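Local coordinates for protein NAD(FAD)-dependent dehydrogenase, NirB-family (N-terminal domain) (Clostridium acetobutylicum, PDB 3KLJ) that catalyses the NADH-dependent reduction of rubredoxin through a bound FAD, passing electrons on to the proteins that scavenge dioxygen in an obligate anaerobe, at residues A[326-330]-A[375-381]; A[345-350]-A[366-372]. One frame throughout, in Å; residues are numbered along the deposited sequence.

Contact 1 of 2, residues A[326-330]-A[375-381]; sequences SKVFR and ISSLDAI
Phe329 does most of the work in joining the edge strand to the short helix that follows Ser377, a clear case of one aromatic ring set between a strand and the first turn of a helix. Its CG lies anti to the carbonyl carbon and beside the backbone N (chi1 -59°), which carries the ring away from the strand to the start of the helix. Leu378 CA sits over one face, 3.9 Å above the ring plane and displaced toward the rim, and Ser377 O lies over that same face. Lower on the side chain, Phe329 CB meets Leu378 CG at 3.6 Å, the two side chains sliding past each other in opposite directions. Ile381, the one buried residue here, brings CD1 obliquely to within 3.3 Å of Phe329 CE2. At the far rim the ring presents CZ to Ile375 O, 3.2 Å away and near the ring plane.

The looser rim is polar, with Ser376 exposed to solvent. Lys327 stretches out fully, and its NZ donates to that same Ile375 O at 2.7 Å, tilted 20° from the carbonyl plane. One carbonyl is therefore gripped by an ammonium group while it also abuts an aromatic edge. Behind the contact Ser377 is the N-cap: its OG accepts from Ala380 N at 3.0 Å and secures the first turn.

Phe329, Ile375 and Ile381 all also touch Leu342 on strand 337-343, the neighbour to which strand 327-332 is hydrogen-bonded, so helix 378-382 packs against the edge of the antiparallel sheet.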
ATOM      1  N   SER A 326      -2.093  29.694  -5.061  1.00 22.72           N
ATOM      2  CA  SER A 326      -2.418  31.108  -5.196  1.00 22.56           C
ATOM      3  C   SER A 326      -3.671  31.437  -4.389  1.00 22.41           C
ATOM      4  O   SER A 326      -3.798  32.545  -3.865  1.00 22.67           O
ATOM      5  CB  SER A 326      -2.603  31.492  -6.669  1.00 22.53           C
ATOM      6  OG  SER A 326      -3.344  30.509  -7.370  1.00 22.36           O
ATOM      7  N   LYS A 327      -4.579  30.468  -4.282  1.00 21.93           N
ATOM      8  CA  LYS A 327      -5.825  30.637  -3.540  1.00 21.44           C
ATOM      9  C   LYS A 327      -6.309  29.315  -2.937  1.00 20.85           C
ATOM     10  O   LYS A 327      -6.165  28.249  -3.549  1.00 20.43           O
ATOM     11  CB  LYS A 327      -6.901  31.222  -4.454  1.00 21.79           C
ATOM     12  CG  LYS A 327      -8.061  31.884  -3.725  1.00 22.65           C
ATOM     13  CD  LYS A 327      -9.002  32.576  -4.710  1.00 22.78           C
ATOM     14  CE  LYS A 327      -9.932  33.540  -3.982  1.00 23.63           C
ATOM     15  NZ  LYS A 327     -10.903  34.203  -4.898  1.00 21.74           N
ATOM     16  N   VAL A 328      -6.893  29.403  -1.743  1.00 20.18           N
ATOM     17  CA  VAL A 328      -7.421  28.251  -1.015  1.00 19.94           C
ATOM     18  C   VAL A 328      -8.884  28.486  -0.679  1.00 19.62           C
ATOM     19  O   VAL A 328      -9.231  29.504  -0.086  1.00 19.25           O
ATOM     20  CB  VAL A 328      -6.649  28.019   0.324  1.00 20.19           C
ATOM     21  CG1 VAL A 328      -7.311  26.917   1.167  1.00 20.00           C
ATOM     22  CG2 VAL A 328      -5.204  27.676   0.060  1.00 19.85           C
ATOM     23  N   PHE A 329      -9.738  27.547  -1.066  1.00 19.11           N
ATOM     24  CA  PHE A 329     -11.125  27.520  -0.601  1.00 19.31           C
ATOM     25  C   PHE A 329     -11.369  26.343   0.347  1.00 19.63           C
ATOM     26  O   PHE A 329     -11.113  25.186  -0.001  1.00 19.27           O
ATOM     27  CB  PHE A 329     -12.095  27.417  -1.771  1.00 18.80           C
ATOM     28  CG  PHE A 329     -11.984  28.532  -2.754  1.00 19.99           C
ATOM     29  CD1 PHE A 329     -12.584  29.756  -2.502  1.00 19.30           C
ATOM     30  CD2 PHE A 329     -11.297  28.353  -3.947  1.00 21.37           C
ATOM     31  CE1 PHE A 329     -12.495  30.794  -3.419  1.00 22.11           C
ATOM     32  CE2 PHE A 329     -11.202  29.395  -4.873  1.00 22.32           C
ATOM     33  CZ  PHE A 329     -11.808  30.608  -4.607  1.00 21.97           C
ATOM     34  N   ARG A 330     -11.902  26.652   1.522  1.00 19.65           N
ATOM     35  CA  ARG A 330     -12.154  25.658   2.547  1.00 20.43           C
ATOM     36  C   ARG A 330     -13.620  25.727   2.970  1.00 20.52           C
ATOM     37  O   ARG A 330     -14.198  26.806   3.029  1.00 20.08           O
ATOM     38  CB  ARG A 330     -11.231  25.925   3.738  1.00 20.48           C
ATOM     39  CG  ARG A 330     -11.271  24.896   4.853  1.00 21.70           C
ATOM     40  CD  ARG A 330     -10.187  25.177   5.901  1.00 22.61           C
ATOM     41  NE  ARG A 330      -8.834  24.946   5.378  1.00 23.84           N
ATOM     42  CZ  ARG A 330      -7.975  25.902   5.008  1.00 23.19           C
ATOM     43  NH1 ARG A 330      -8.301  27.192   5.103  1.00 20.69           N
ATOM     44  NH2 ARG A 330      -6.775  25.562   4.543  1.00 21.74           N
ATOM     45  N   ILE A 375     -13.018  32.505 -10.421  1.00 18.99           N
ATOM     46  CA  ILE A 375     -12.457  31.980  -9.178  1.00 18.50           C
ATOM     47  C   ILE A 375     -12.774  32.880  -7.977  1.00 18.32           C
ATOM     48  O   ILE A 375     -12.095  32.819  -6.951  1.00 18.21           O
ATOM     49  CB  ILE A 375     -10.932  31.690  -9.308  1.00 18.60           C
ATOM     50  CG1 ILE A 375     -10.150  32.959  -9.680  1.00 18.22           C
ATOM     51  CG2 ILE A 375     -10.692  30.567 -10.324  1.00 18.56           C
ATOM     52  CD1 ILE A 375      -8.647  32.882  -9.430  1.00 18.51           C
ATOM     53  N   SER A 376     -13.828  33.686  -8.109  1.00 17.85           N
ATOM     54  CA  SER A 376     -14.219  34.667  -7.087  1.00 17.49           C
ATOM     55  C   SER A 376     -14.801  34.033  -5.826  1.00 17.22           C
ATOM     56  O   SER A 376     -14.834  34.670  -4.766  1.00 16.69           O
ATOM     57  CB  SER A 376     -15.211  35.690  -7.659  1.00 17.61           C
ATOM     58  OG  SER A 376     -16.410  35.060  -8.099  1.00 17.64           O
ATOM     59  N   SER A 377     -15.251  32.781  -5.937  1.00 16.52           N
ATOM     60  CA  SER A 377     -15.870  32.094  -4.813  1.00 16.34           C
ATOM     61  C   SER A 377     -15.778  30.572  -4.961  1.00 16.70           C
ATOM     62  O   SER A 377     -15.587  30.056  -6.068  1.00 16.29           O
ATOM     63  CB  SER A 377     -17.335  32.516  -4.670  1.00 15.88           C
ATOM     64  OG  SER A 377     -18.137  31.868  -5.645  1.00 16.30           O
ATOM     65  N   LEU A 378     -15.920  29.862  -3.840  1.00 16.80           N
ATOM     66  CA  LEU A 378     -16.002  28.401  -3.864  1.00 17.36           C
ATOM     67  C   LEU A 378     -17.226  27.970  -4.671  1.00 17.20           C
ATOM     68  O   LEU A 378     -17.140  27.078  -5.525  1.00 17.03           O
ATOM     69  CB  LEU A 378     -16.111  27.836  -2.445  1.00 17.52           C
ATOM     70  CG  LEU A 378     -15.516  26.452  -2.125  1.00 19.27           C
ATOM     71  CD1 LEU A 378     -16.182  25.787  -0.883  1.00 19.44           C
ATOM     72  CD2 LEU A 378     -15.458  25.516  -3.275  1.00 18.28           C
ATOM     73  N   ASP A 379     -18.366  28.595  -4.374  1.00 17.21           N
ATOM     74  CA  ASP A 379     -19.599  28.379  -5.143  1.00 17.89           C
ATOM     75  C   ASP A 379     -19.378  28.378  -6.654  1.00 17.97           C
ATOM     76  O   ASP A 379     -19.822  27.446  -7.344  1.00 17.71           O
ATOM     77  CB  ASP A 379     -20.698  29.379  -4.754  1.00 17.60           C
ATOM     78  CG  ASP A 379     -21.453  28.954  -3.494  1.00 19.31           C
ATOM     79  OD1 ASP A 379     -21.353  27.777  -3.086  1.00 21.61           O
ATOM     80  OD2 ASP A 379     -22.162  29.787  -2.912  1.00 20.83           O
ATOM     81  N   ALA A 380     -18.684  29.393  -7.171  1.00 17.58           N
ATOM     82  CA  ALA A 380     -18.457  29.466  -8.622  1.00 17.92           C
ATOM     83  C   ALA A 380     -17.650  28.271  -9.152  1.00 17.64           C
ATOM     84  O   ALA A 380     -17.845  27.828 -10.283  1.00 17.56           O
ATOM     85  CB  ALA A 380     -17.799  30.778  -9.007  1.00 18.07           C
ATOM     86  N   ILE A 381     -16.733  27.763  -8.337  1.00 17.52           N
ATOM     87  CA  ILE A 381     -15.956  26.592  -8.726  1.00 17.09           C
ATOM     88  C   ILE A 381     -16.849  25.347  -8.723  1.00 16.76           C
ATOM     89  O   ILE A 381     -16.891  24.614  -9.706  1.00 16.18           O
ATOM     90  CB  ILE A 381     -14.700  26.421  -7.855  1.00 17.66           C
ATOM     91  CG1 ILE A 381     -13.719  27.550  -8.176  1.00 17.80           C
ATOM     92  CG2 ILE A 381     -14.057  25.028  -8.076  1.00 17.02           C
ATOM     93  CD1 ILE A 381     -12.582  27.638  -7.236  1.00 21.37           C
TER

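Contact 2 of 2, residues A[345-350]-A[366-372]; sequences NKIDAA and IDSSKSF
Ile347 and Ile366 cross at about a right angle at the apolar centre, where Ile347 CG2 presses on Ile366 CG1 at 3.4 Å, closer than carbon atoms usually pack. Ile366 CD1 reaches further along the strand to Ala350 CB, 3.8 Å away. The other branch of Ile347 serves a second partner: with CG1 anti to the carbonyl carbon (chi1 -55°), CD1 arrives obliquely at Phe372 CZ, 3.6 Å off. The isoleucine thus divides its two branches between the end of the helix and the segment beyond it.

Outward from this core, a water links the backbones, accepting from Ile347 N and donating to Lys370 O. At Asn345 the link is direct. Phe372 N donates to Asn345 O at 2.7 Å in the carbonyl plane. In one of two conformers of Asn345, and so less certainly, ND2 returns a bond of 2.9 Å to Phe372 O, which lies close to the plane of the amide. At the polar edge, the extended Lys346 delivers NZ to Ser369 OG, 2.8 Å away.

Ser369 has positive phi and closes helix 356-367 in a Schellman motif, which turns the chain back along strand 346-353. Asp348 and Ala349, both facing Met341, form a classic beta bulge. A helix laid against an antiparallel sheet in this way belongs to the C-terminal domain of this rubredoxin reductase.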
ATOM      1  N   ASN A 345      -5.804  29.605 -12.396  1.00 19.33           N
ATOM      2  CA  ASN A 345      -7.215  29.318 -12.634  0.50 18.97           C
ATOM      3  C   ASN A 345      -7.485  27.816 -12.749  1.00 18.96           C
ATOM      4  O   ASN A 345      -8.496  27.380 -13.312  1.00 18.93           O
ATOM      5  CB  ASN A 345      -7.727  30.101 -13.843  0.50 18.92           C
ATOM      6  CG  ASN A 345      -7.696  31.598 -13.611  0.50 18.35           C
ATOM      7  OD1 ASN A 345      -6.643  32.171 -13.331  0.50 17.79           O
ATOM      8  ND2 ASN A 345      -8.855  32.239 -13.714  0.50 17.94           N
ATOM      9  N   LYS A 346      -6.579  27.032 -12.170  1.00 18.60           N
ATOM     10  CA  LYS A 346      -6.678  25.582 -12.179  1.00 18.20           C
ATOM     11  C   LYS A 346      -6.723  25.059 -10.752  1.00 17.84           C
ATOM     12  O   LYS A 346      -6.134  25.654  -9.855  1.00 17.69           O
ATOM     13  CB  LYS A 346      -5.492  24.980 -12.937  1.00 18.38           C
ATOM     14  CG  LYS A 346      -5.335  25.537 -14.352  1.00 19.22           C
ATOM     15  CD  LYS A 346      -4.546  24.612 -15.252  1.00 20.39           C
ATOM     16  CE  LYS A 346      -4.785  24.958 -16.713  1.00 21.04           C
ATOM     17  NZ  LYS A 346      -4.213  23.943 -17.638  1.00 21.79           N
ATOM     18  N   ILE A 347      -7.444  23.962 -10.537  1.00 17.22           N
ATOM     19  CA  ILE A 347      -7.382  23.282  -9.253  1.00 16.71           C
ATOM     20  C   ILE A 347      -6.155  22.367  -9.280  1.00 16.81           C
ATOM     21  O   ILE A 347      -6.061  21.466 -10.123  1.00 16.93           O
ATOM     22  CB  ILE A 347      -8.663  22.485  -8.936  1.00 16.41           C
ATOM     23  CG1 ILE A 347      -9.899  23.387  -9.015  1.00 15.96           C
ATOM     24  CG2 ILE A 347      -8.555  21.833  -7.561  1.00 15.37           C
ATOM     25  CD1 ILE A 347     -11.213  22.643  -8.881  1.00 14.95           C
ATOM     26  N   ASP A 348      -5.215  22.630  -8.375  1.00 16.42           N
ATOM     27  CA  ASP A 348      -3.964  21.881  -8.288  1.00 16.25           C
ATOM     28  C   ASP A 348      -4.055  20.740  -7.281  1.00 16.03           C
ATOM     29  O   ASP A 348      -3.426  19.697  -7.456  1.00 16.24           O
ATOM     30  CB  ASP A 348      -2.811  22.814  -7.892  1.00 16.46           C
ATOM     31  CG  ASP A 348      -1.450  22.124  -7.931  1.00 16.23           C
ATOM     32  OD1 ASP A 348      -1.045  21.662  -9.012  1.00 16.61           O
ATOM     33  OD2 ASP A 348      -0.781  22.050  -6.881  1.00 16.18           O
ATOM     34  N   ALA A 349      -4.828  20.949  -6.221  1.00 15.67           N
ATOM     35  CA  ALA A 349      -4.971  19.952  -5.167  1.00 15.44           C
ATOM     36  C   ALA A 349      -6.271  20.145  -4.417  1.00 15.29           C
ATOM     37  O   ALA A 349      -6.767  21.269  -4.277  1.00 15.12           O
ATOM     38  CB  ALA A 349      -3.796  20.002  -4.204  1.00 15.19           C
ATOM     39  N   ALA A 350      -6.828  19.035  -3.948  1.00 14.99           N
ATOM     40  CA  ALA A 350      -8.079  19.056  -3.207  1.00 14.12           C
ATOM     41  C   ALA A 350      -8.220  17.811  -2.360  1.00 13.97           C
ATOM     42  O   ALA A 350      -7.731  16.732  -2.735  1.00 13.91           O
ATOM     43  CB  ALA A 350      -9.254  19.169  -4.155  1.00 13.81           C
ATOM     44  N   ILE A 366      -9.100  18.331 -11.458  1.00 20.76           N
ATOM     45  CA  ILE A 366      -7.640  18.339 -11.305  1.00 21.06           C
ATOM     46  C   ILE A 366      -6.970  17.525 -12.416  1.00 21.34           C
ATOM     47  O   ILE A 366      -6.103  18.040 -13.132  1.00 21.41           O
ATOM     48  CB  ILE A 366      -7.209  17.801  -9.920  1.00 20.86           C
ATOM     49  CG1 ILE A 366      -7.627  18.788  -8.823  1.00 20.91           C
ATOM     50  CG2 ILE A 366      -5.697  17.561  -9.870  1.00 21.03           C
ATOM     51  CD1 ILE A 366      -7.742  18.183  -7.449  1.00 19.61           C
ATOM     52  N   ASP A 367      -7.386  16.264 -12.552  1.00 21.63           N
ATOM     53  CA  ASP A 367      -6.794  15.329 -13.519  1.00 21.96           C
ATOM     54  C   ASP A 367      -6.912  15.811 -14.959  1.00 21.87           C
ATOM     55  O   ASP A 367      -5.946  15.735 -15.715  1.00 21.89           O
ATOM     56  CB  ASP A 367      -7.407  13.930 -13.383  1.00 22.07           C
ATOM     57  CG  ASP A 367      -6.882  13.168 -12.174  1.00 23.52           C
ATOM     58  OD1 ASP A 367      -6.027  13.699 -11.425  1.00 25.44           O
ATOM     59  OD2 ASP A 367      -7.329  12.018 -11.969  1.00 25.33           O
ATOM     60  N   SER A 368      -8.093  16.311 -15.328  1.00 21.90           N
ATOM     61  CA  SER A 368      -8.337  16.835 -16.682  1.00 21.89           C
ATOM     62  C   SER A 368      -7.794  18.255 -16.852  1.00 21.79           C
ATOM     63  O   SER A 368      -7.831  18.808 -17.951  1.00 21.64           O
ATOM     64  CB  SER A 368      -9.832  16.801 -17.018  1.00 21.83           C
ATOM     65  OG  SER A 368     -10.558  17.681 -16.168  1.00 22.43           O
ATOM     66  N   SER A 369      -7.301  18.834 -15.756  1.00 21.93           N
ATOM     67  CA  SER A 369      -6.685  20.166 -15.740  1.00 22.18           C
ATOM     68  C   SER A 369      -7.645  21.241 -16.253  1.00 22.40           C
ATOM     69  O   SER A 369      -7.305  22.051 -17.122  1.00 22.27           O
ATOM     70  CB  SER A 369      -5.355  20.162 -16.509  1.00 22.32           C
ATOM     71  OG  SER A 369      -4.741  21.437 -16.492  1.00 22.49           O
ATOM     72  N   LYS A 370      -8.852  21.229 -15.694  1.00 22.88           N
ATOM     73  CA  LYS A 370      -9.907  22.160 -16.061  1.00 23.14           C
ATOM     74  C   LYS A 370      -9.580  23.573 -15.599  1.00 23.06           C
ATOM     75  O   LYS A 370      -9.235  23.800 -14.439  1.00 23.03           O
ATOM     76  CB  LYS A 370     -11.238  21.715 -15.455  1.00 23.44           C
ATOM     77  CG  LYS A 370     -12.455  22.389 -16.070  1.00 24.65           C
ATOM     78  CD  LYS A 370     -13.729  21.974 -15.362  1.00 26.54           C
ATOM     79  CE  LYS A 370     -14.924  22.116 -16.296  1.00 27.85           C
ATOM     80  NZ  LYS A 370     -16.055  21.313 -15.781  1.00 28.83           N
ATOM     81  N   SER A 371      -9.693  24.521 -16.520  1.00 23.12           N
ATOM     82  CA  SER A 371      -9.505  25.927 -16.194  1.00 23.06           C
ATOM     83  C   SER A 371     -10.836  26.547 -15.784  1.00 22.84           C
ATOM     84  O   SER A 371     -11.882  26.218 -16.345  1.00 22.82           O
ATOM     85  CB  SER A 371      -8.907  26.669 -17.380  1.00 22.96           C
ATOM     86  OG  SER A 371      -9.574  26.293 -18.566  1.00 23.85           O
ATOM     87  N   PHE A 372     -10.779  27.438 -14.800  1.00 22.42           N
ATOM     88  CA  PHE A 372     -11.963  28.075 -14.241  1.00 22.22           C
ATOM     89  C   PHE A 372     -11.850  29.571 -14.461  1.00 22.13           C
ATOM     90  O   PHE A 372     -11.006  30.233 -13.842  1.00 22.18           O
ATOM     91  CB  PHE A 372     -12.081  27.765 -12.737  1.00 22.12           C
ATOM     92  CG  PHE A 372     -12.345  26.314 -12.437  1.00 22.18           C
ATOM     93  CD1 PHE A 372     -11.302  25.386 -12.438  1.00 21.05           C
ATOM     94  CD2 PHE A 372     -13.642  25.873 -12.162  1.00 21.53           C
ATOM     95  CE1 PHE A 372     -11.544  24.046 -12.180  1.00 20.50           C
ATOM     96  CE2 PHE A 372     -13.896  24.532 -11.888  1.00 21.08           C
ATOM     97  CZ  PHE A 372     -12.846  23.615 -11.897  1.00 21.87           C
TER
HETATM   98  O   HOH W   1      -8.467  21.978 -12.635  1.00 17.83           O

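Overall arrangement
Contacts 1 and 2 show one sheet receiving two successive helices of the C-terminal domain, their centres about 12 Å apart and away from the FAD site. Contact 1 lies at the surface, on the outermost strand 327-332; contact 2 is partly buried, on strand 346-353 within the sheet, and buries more area. Their chemistry follows: an aromatic ring against a helix start and a single lysine-to-carbonyl bond in contact 1, isoleucine packing with a phenylalanine at its side and one direct and one water-mediated backbone link in contact 2. Ile381 joins them, with CG2 packing on Ile347 CD1 at 3.8 Å and its carbonyl oxygen near the Phe372 ring, so the two apolar clusters are continuous.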